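Local coordinates for protein periplasmic beta-glucosidase (Pseudomonas aeruginosa, PDB 6R5T) that probably hydrolyses terminal, non-reducing beta-D-glucosyl residues to release beta-D-glucose, as a periplasmic family 3 glycoside hydrolase, at residues 619-633 and 719-733. The protein carries 1 engineered substitution. Sequence-based numbering, arbitrary orientation.
Sequences FSLSPLRLSSERLAR and GLDSAQTESRSFTLL
Three backbone hydrogen bonds define a short parallel ladder between Glu629–Leu631 and Thr731–Leu733: Thr731 N to Glu629 O (2.9 Å), Leu631 N to Thr731 O (2.8 Å) and Leu733 N to Leu631 O (2.9 Å, nearly straight at 171°). Toward residue 619 the chains separate, and side chains and water take over. Glu726, extended beyond CG, accepts a hydrogen bond from Leu624 N at OE2 (3.3 Å), met on the anti side, 21° out of the carboxylate plane; one water joins this oxygen weakly to Ser622 O. A second water accepts from both Leu626 N and Arg728 NE, lying in the guanidinium plane, and a third donates to Ser628 O and Ser729 O. Arg728, bent at chi2 and chi3, slides its CG past Leu624 CD2 (3.8 Å), while Arg625 NH1, hydrogen-bonded to Leu624 O, lies over the rim of its tilted guanidinium.

Among apolar contacts, Phe730 lies beside Leu631, Phe730 CE2 meeting Leu631 CD2 at 3.9 Å. Leu732 CD2 instead caps the guanidinium face of Arg633, which Glu695 salt-bridges. In the fibronectin type III-like domain, strand 630-631 thus edges the sheet containing 725-732, whereas 619-626 pairs with 636-645 in the other sheet, Leu637 touching Phe730 between them.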
loop_
_atom_site.group_PDB
_atom_site.type_symbol
_atom_site.label_atom_id
_atom_site.label_comp_id
_atom_site.label_asym_id
_atom_site.label_seq_id
_atom_site.Cartn_x
_atom_site.Cartn_y
_atom_site.Cartn_z
ATOM N N PHE A 619 -34.905 -0.585 11.853
ATOM C CA PHE A 619 -35.451 -0.022 10.614
ATOM C C PHE A 619 -35.686 -1.140 9.603
ATOM O O PHE A 619 -35.021 -2.223 9.633
ATOM C CB PHE A 619 -34.516 1.047 10.051
ATOM C CG PHE A 619 -34.325 2.245 10.951
ATOM C CD1 PHE A 619 -35.196 3.329 10.898
ATOM C CD2 PHE A 619 -33.260 2.295 11.841
ATOM C CE1 PHE A 619 -34.998 4.435 11.724
ATOM C CE2 PHE A 619 -33.060 3.397 12.646
ATOM C CZ PHE A 619 -33.962 4.456 12.611
ATOM N N SER A 620 -36.667 -0.900 8.756
ATOM C CA SER A 620 -37.062 -1.817 7.656
ATOM C C SER A 620 -37.076 -1.037 6.354
ATOM O O SER A 620 -37.413 0.159 6.349
ATOM C CB SER A 620 -38.396 -2.459 7.905
ATOM O OG SER A 620 -38.408 -3.149 9.159
ATOM N N LEU A 621 -36.621 -1.654 5.269
ATOM C CA LEU A 621 -36.735 -1.086 3.903
ATOM C C LEU A 621 -37.653 -1.999 3.102
ATOM O O LEU A 621 -37.539 -3.231 3.206
ATOM C CB LEU A 621 -35.383 -0.979 3.193
ATOM C CG LEU A 621 -34.432 0.100 3.696
ATOM C CD1 LEU A 621 -33.032 -0.068 3.169
ATOM C CD2 LEU A 621 -34.947 1.452 3.288
ATOM N N SER A 622 -38.571 -1.398 2.361
ATOM C CA SER A 622 -39.418 -2.121 1.400
ATOM C C SER A 622 -38.537 -2.497 0.218
ATOM O O SER A 622 -37.400 -2.035 0.088
ATOM C CB SER A 622 -40.581 -1.270 0.991
ATOM O OG SER A 622 -40.177 -0.176 0.172
ATOM N N PRO A 623 -39.050 -3.326 -0.712
ATOM C CA PRO A 623 -38.255 -3.726 -1.866
ATOM C C PRO A 623 -37.913 -2.512 -2.715
ATOM O O PRO A 623 -38.731 -1.601 -2.881
ATOM C CB PRO A 623 -39.199 -4.671 -2.625
ATOM C CG PRO A 623 -40.149 -5.148 -1.578
ATOM C CD PRO A 623 -40.390 -3.955 -0.692
ATOM N N LEU A 624 -36.704 -2.528 -3.268
ATOM C CA LEU A 624 -36.275 -1.463 -4.167
ATOM C C LEU A 624 -37.038 -1.569 -5.491
ATOM O O LEU A 624 -37.139 -2.682 -6.025
ATOM C CB LEU A 624 -34.781 -1.646 -4.421
ATOM C CG LEU A 624 -34.180 -0.701 -5.448
ATOM C CD1 LEU A 624 -34.285 0.751 -5.056
ATOM C CD2 LEU A 624 -32.742 -1.091 -5.713
ATOM N N ARG A 625 -37.532 -0.445 -5.958
ATOM C CA ARG A 625 -38.239 -0.380 -7.261
ATOM C C ARG A 625 -37.635 0.738 -8.109
ATOM O O ARG A 625 -37.498 1.873 -7.636
ATOM C CB ARG A 625 -39.737 -0.217 -6.981
ATOM C CG ARG A 625 -40.358 -1.412 -6.248
ATOM C CD ARG A 625 -40.454 -2.685 -7.099
ATOM N NE ARG A 625 -41.069 -3.872 -6.472
ATOM C CZ ARG A 625 -40.413 -4.978 -6.064
ATOM N NH1 ARG A 625 -39.091 -5.069 -6.175
ATOM N NH2 ARG A 625 -41.080 -5.996 -5.525
ATOM N N LEU A 626 -37.336 0.446 -9.379
ATOM C CA LEU A 626 -36.861 1.461 -10.331
ATOM C C LEU A 626 -38.036 1.891 -11.222
ATOM O O LEU A 626 -38.884 1.033 -11.525
ATOM C CB LEU A 626 -35.738 0.876 -11.184
ATOM C CG LEU A 626 -34.558 0.294 -10.425
ATOM C CD1 LEU A 626 -33.479 -0.167 -11.407
ATOM C CD2 LEU A 626 -33.997 1.321 -9.453
ATOM N N SER A 627 -38.027 3.141 -11.648
ATOM C CA SER A 627 -39.122 3.757 -12.441
ATOM C C SER A 627 -39.152 3.137 -13.848
ATOM O O SER A 627 -40.214 3.162 -14.467
ATOM C CB SER A 627 -39.001 5.238 -12.511
ATOM O OG SER A 627 -37.775 5.609 -13.048
ATOM N N SER A 628 -38.045 2.582 -14.343
ATOM C CA SER A 628 -38.065 1.807 -15.597
ATOM C C SER A 628 -36.858 0.880 -15.682
ATOM O O SER A 628 -35.908 1.038 -14.908
ATOM C CB SER A 628 -38.193 2.677 -16.833
ATOM O OG SER A 628 -36.997 3.324 -17.180
ATOM N N GLU A 629 -36.938 -0.028 -16.633
ATOM C CA GLU A 629 -35.902 -1.044 -16.886
ATOM C C GLU A 629 -34.883 -0.494 -17.872
ATOM O O GLU A 629 -33.843 -1.121 -17.991
ATOM C CB GLU A 629 -36.563 -2.318 -17.395
ATOM C CG GLU A 629 -37.282 -3.079 -16.287
ATOM C CD GLU A 629 -37.682 -4.513 -16.610
ATOM O OE1 GLU A 629 -36.923 -5.211 -17.346
ATOM O OE2 GLU A 629 -38.749 -4.945 -16.107
ATOM N N ARG A 630 -35.203 0.612 -18.549
ATOM C CA ARG A 630 -34.363 1.184 -19.609
ATOM C C ARG A 630 -34.239 2.669 -19.353
ATOM O O ARG A 630 -35.213 3.280 -18.873
ATOM C CB ARG A 630 -35.002 0.873 -20.959
ATOM C CG ARG A 630 -34.927 -0.598 -21.307
ATOM C CD ARG A 630 -35.938 -0.946 -22.386
ATOM N NE ARG A 630 -35.201 -1.232 -23.597
ATOM C CZ ARG A 630 -35.638 -1.036 -24.835
ATOM N NH1 ARG A 630 -34.833 -1.323 -25.848
ATOM N NH2 ARG A 630 -36.849 -0.545 -25.065
ATOM N N LEU A 631 -33.053 3.211 -19.568
ATOM C CA LEU A 631 -32.779 4.650 -19.404
ATOM C C LEU A 631 -32.239 5.197 -20.719
ATOM O O LEU A 631 -31.184 4.774 -21.201
ATOM C CB LEU A 631 -31.793 4.884 -18.260
ATOM C CG LEU A 631 -31.485 6.345 -17.950
ATOM C CD1 LEU A 631 -32.738 7.070 -17.515
ATOM C CD2 LEU A 631 -30.378 6.480 -16.892
ATOM N N ALA A 632 -32.978 6.119 -21.315
ATOM C CA ALA A 632 -32.471 6.857 -22.483
ATOM C C ALA A 632 -31.451 7.912 -22.046
ATOM O O ALA A 632 -31.557 8.526 -20.953
ATOM C CB ALA A 632 -33.646 7.465 -23.215
ATOM N N ARG A 633 -30.496 8.198 -22.917
ATOM C CA ARG A 633 -29.578 9.351 -22.738
ATOM C C ARG A 633 -30.403 10.641 -22.640
ATOM O O ARG A 633 -31.333 10.798 -23.434
ATOM C CB ARG A 633 -28.614 9.496 -23.910
ATOM C CG ARG A 633 -27.860 8.229 -24.284
ATOM C CD ARG A 633 -26.532 8.186 -23.578
ATOM N NE ARG A 633 -25.817 6.956 -23.920
ATOM C CZ ARG A 633 -24.611 6.639 -23.472
ATOM N NH1 ARG A 633 -23.967 7.480 -22.678
ATOM N NH2 ARG A 633 -24.068 5.473 -23.792
ATOM N N GLY A 719 -29.463 0.122 0.732
ATOM C CA GLY A 719 -29.469 -0.478 2.069
ATOM C C GLY A 719 -28.994 0.521 3.108
ATOM O O GLY A 719 -28.751 1.698 2.804
ATOM N N LEU A 720 -28.935 0.043 4.344
ATOM C CA LEU A 720 -28.514 0.888 5.495
ATOM C C LEU A 720 -27.022 0.757 5.818
ATOM O O LEU A 720 -26.558 1.413 6.761
ATOM C CB LEU A 720 -29.389 0.507 6.692
ATOM C CG LEU A 720 -30.879 0.640 6.453
ATOM C CD1 LEU A 720 -31.631 0.339 7.737
ATOM C CD2 LEU A 720 -31.281 2.028 5.949
ATOM N N ASP A 721 -26.279 -0.009 5.021
ATOM C CA ASP A 721 -24.807 0.064 4.977
ATOM C C ASP A 721 -24.367 -0.562 3.652
ATOM O O ASP A 721 -25.169 -1.138 2.929
ATOM C CB ASP A 721 -24.135 -0.505 6.236
ATOM C CG ASP A 721 -24.341 -1.959 6.489
ATOM O OD1 ASP A 721 -24.119 -2.729 5.561
ATOM O OD2 ASP A 721 -24.730 -2.314 7.610
ATOM N N SER A 722 -23.090 -0.498 3.348
ATOM C CA SER A 722 -22.539 -1.002 2.078
ATOM C C SER A 722 -22.550 -2.528 2.001
ATOM O O SER A 722 -22.411 -3.053 0.865
ATOM C CB SER A 722 -21.187 -0.427 1.833
ATOM O OG SER A 722 -20.221 -0.924 2.741
ATOM N N ALA A 723 -22.660 -3.225 3.121
ATOM C CA ALA A 723 -22.680 -4.705 3.161
ATOM C C ALA A 723 -24.088 -5.301 3.151
ATOM O O ALA A 723 -24.177 -6.527 2.933
ATOM C CB ALA A 723 -21.963 -5.171 4.388
ATOM N N GLN A 724 -25.112 -4.550 3.512
ATOM C CA GLN A 724 -26.498 -5.071 3.732
ATOM C C GLN A 724 -27.410 -4.406 2.707
ATOM O O GLN A 724 -28.187 -3.520 3.049
ATOM C CB GLN A 724 -26.980 -4.825 5.157
ATOM C CG GLN A 724 -26.077 -5.501 6.181
ATOM C CD GLN A 724 -26.694 -5.451 7.555
ATOM O OE1 GLN A 724 -27.483 -6.330 7.926
ATOM N NE2 GLN A 724 -26.397 -4.386 8.301
ATOM N N THR A 725 -27.286 -4.800 1.457
ATOM C CA THR A 725 -28.055 -4.168 0.368
ATOM C C THR A 725 -28.816 -5.210 -0.441
ATOM O O THR A 725 -28.629 -6.464 -0.256
ATOM C CB THR A 725 -27.136 -3.417 -0.603
ATOM O OG1 THR A 725 -26.231 -4.335 -1.212
ATOM C CG2 THR A 725 -26.342 -2.306 0.054
ATOM N N GLU A 726 -29.690 -4.698 -1.286
ATOM C CA GLU A 726 -30.243 -5.521 -2.386
ATOM C C GLU A 726 -30.195 -4.680 -3.643
ATOM O O GLU A 726 -30.111 -3.410 -3.551
ATOM C CB GLU A 726 -31.646 -5.991 -2.075
ATOM C CG GLU A 726 -32.630 -4.877 -1.978
ATOM C CD GLU A 726 -33.921 -5.304 -1.314
ATOM O OE1 GLU A 726 -33.842 -5.942 -0.244
ATOM O OE2 GLU A 726 -34.972 -4.908 -1.836
ATOM N N SER A 727 -30.259 -5.374 -4.781
ATOM C CA SER A 727 -30.123 -4.673 -6.071
ATOM C C SER A 727 -31.262 -4.912 -7.042
ATOM O O SER A 727 -31.972 -5.932 -6.960
ATOM C CB SER A 727 -28.812 -4.923 -6.712
ATOM O OG SER A 727 -28.706 -6.204 -7.215
ATOM N N ARG A 728 -31.449 -3.916 -7.894
ATOM C CA ARG A 728 -32.240 -4.070 -9.142
ATOM C C ARG A 728 -31.426 -3.498 -10.283
ATOM O O ARG A 728 -30.605 -2.590 -10.051
ATOM C CB ARG A 728 -33.532 -3.266 -9.070
ATOM C CG ARG A 728 -34.449 -3.689 -7.938
ATOM C CD ARG A 728 -34.959 -5.076 -8.153
ATOM N NE ARG A 728 -36.198 -5.051 -8.881
ATOM C CZ ARG A 728 -36.893 -6.156 -9.182
ATOM N NH1 ARG A 728 -38.043 -6.069 -9.836
ATOM N NH2 ARG A 728 -36.424 -7.346 -8.849
ATOM N N SER A 729 -31.679 -3.979 -11.491
ATOM C CA SER A 729 -30.885 -3.558 -12.655
ATOM C C SER A 729 -31.707 -2.713 -13.624
ATOM O O SER A 729 -32.915 -2.893 -13.705
ATOM C CB SER A 729 -30.292 -4.733 -13.364
ATOM O OG SER A 729 -29.341 -5.333 -12.492
ATOM N N PHE A 730 -31.020 -1.849 -14.341
ATOM C CA PHE A 730 -31.601 -1.212 -15.539
ATOM C C PHE A 730 -30.556 -1.242 -16.640
ATOM O O PHE A 730 -29.380 -1.517 -16.412
ATOM C CB PHE A 730 -32.102 0.190 -15.237
ATOM C CG PHE A 730 -31.012 1.198 -14.986
ATOM C CD1 PHE A 730 -30.509 1.368 -13.708
ATOM C CD2 PHE A 730 -30.508 1.989 -16.000
ATOM C CE1 PHE A 730 -29.511 2.287 -13.462
ATOM C CE2 PHE A 730 -29.501 2.901 -15.752
ATOM C CZ PHE A 730 -29.012 3.048 -14.472
ATOM N N THR A 731 -30.991 -0.940 -17.850
ATOM C CA THR A 731 -30.106 -0.845 -19.006
ATOM C C THR A 731 -30.066 0.590 -19.518
ATOM O O THR A 731 -31.115 1.191 -19.752
ATOM C CB THR A 731 -30.586 -1.775 -20.118
ATOM O OG1 THR A 731 -30.577 -3.113 -19.643
ATOM C CG2 THR A 731 -29.704 -1.687 -21.331
ATOM N N LEU A 732 -28.864 1.142 -19.641
ATOM C CA LEU A 732 -28.652 2.437 -20.325
ATOM C C LEU A 732 -28.616 2.139 -21.816
ATOM O O LEU A 732 -27.841 1.243 -22.250
ATOM C CB LEU A 732 -27.323 3.053 -19.886
ATOM C CG LEU A 732 -26.975 4.401 -20.492
ATOM C CD1 LEU A 732 -27.968 5.462 -20.025
ATOM C CD2 LEU A 732 -25.553 4.797 -20.130
ATOM N N LEU A 733 -29.390 2.904 -22.588
ATOM C CA LEU A 733 -29.464 2.737 -24.070
ATOM C C LEU A 733 -28.314 3.482 -24.782
ATOM O O LEU A 733 -27.841 4.456 -24.173
ATOM C CB LEU A 733 -30.836 3.247 -24.524
ATOM C CG LEU A 733 -32.022 2.533 -23.882
ATOM C CD1 LEU A 733 -33.366 3.179 -24.232
ATOM C CD2 LEU A 733 -32.023 1.056 -24.222
HETATM O O HOH W 1 -34.807 -2.559 -0.396
HETATM O O HOH W 2 -37.423 -2.555 -10.242
HETATM O O HOH W 3 -35.293 -1.844 -13.919
#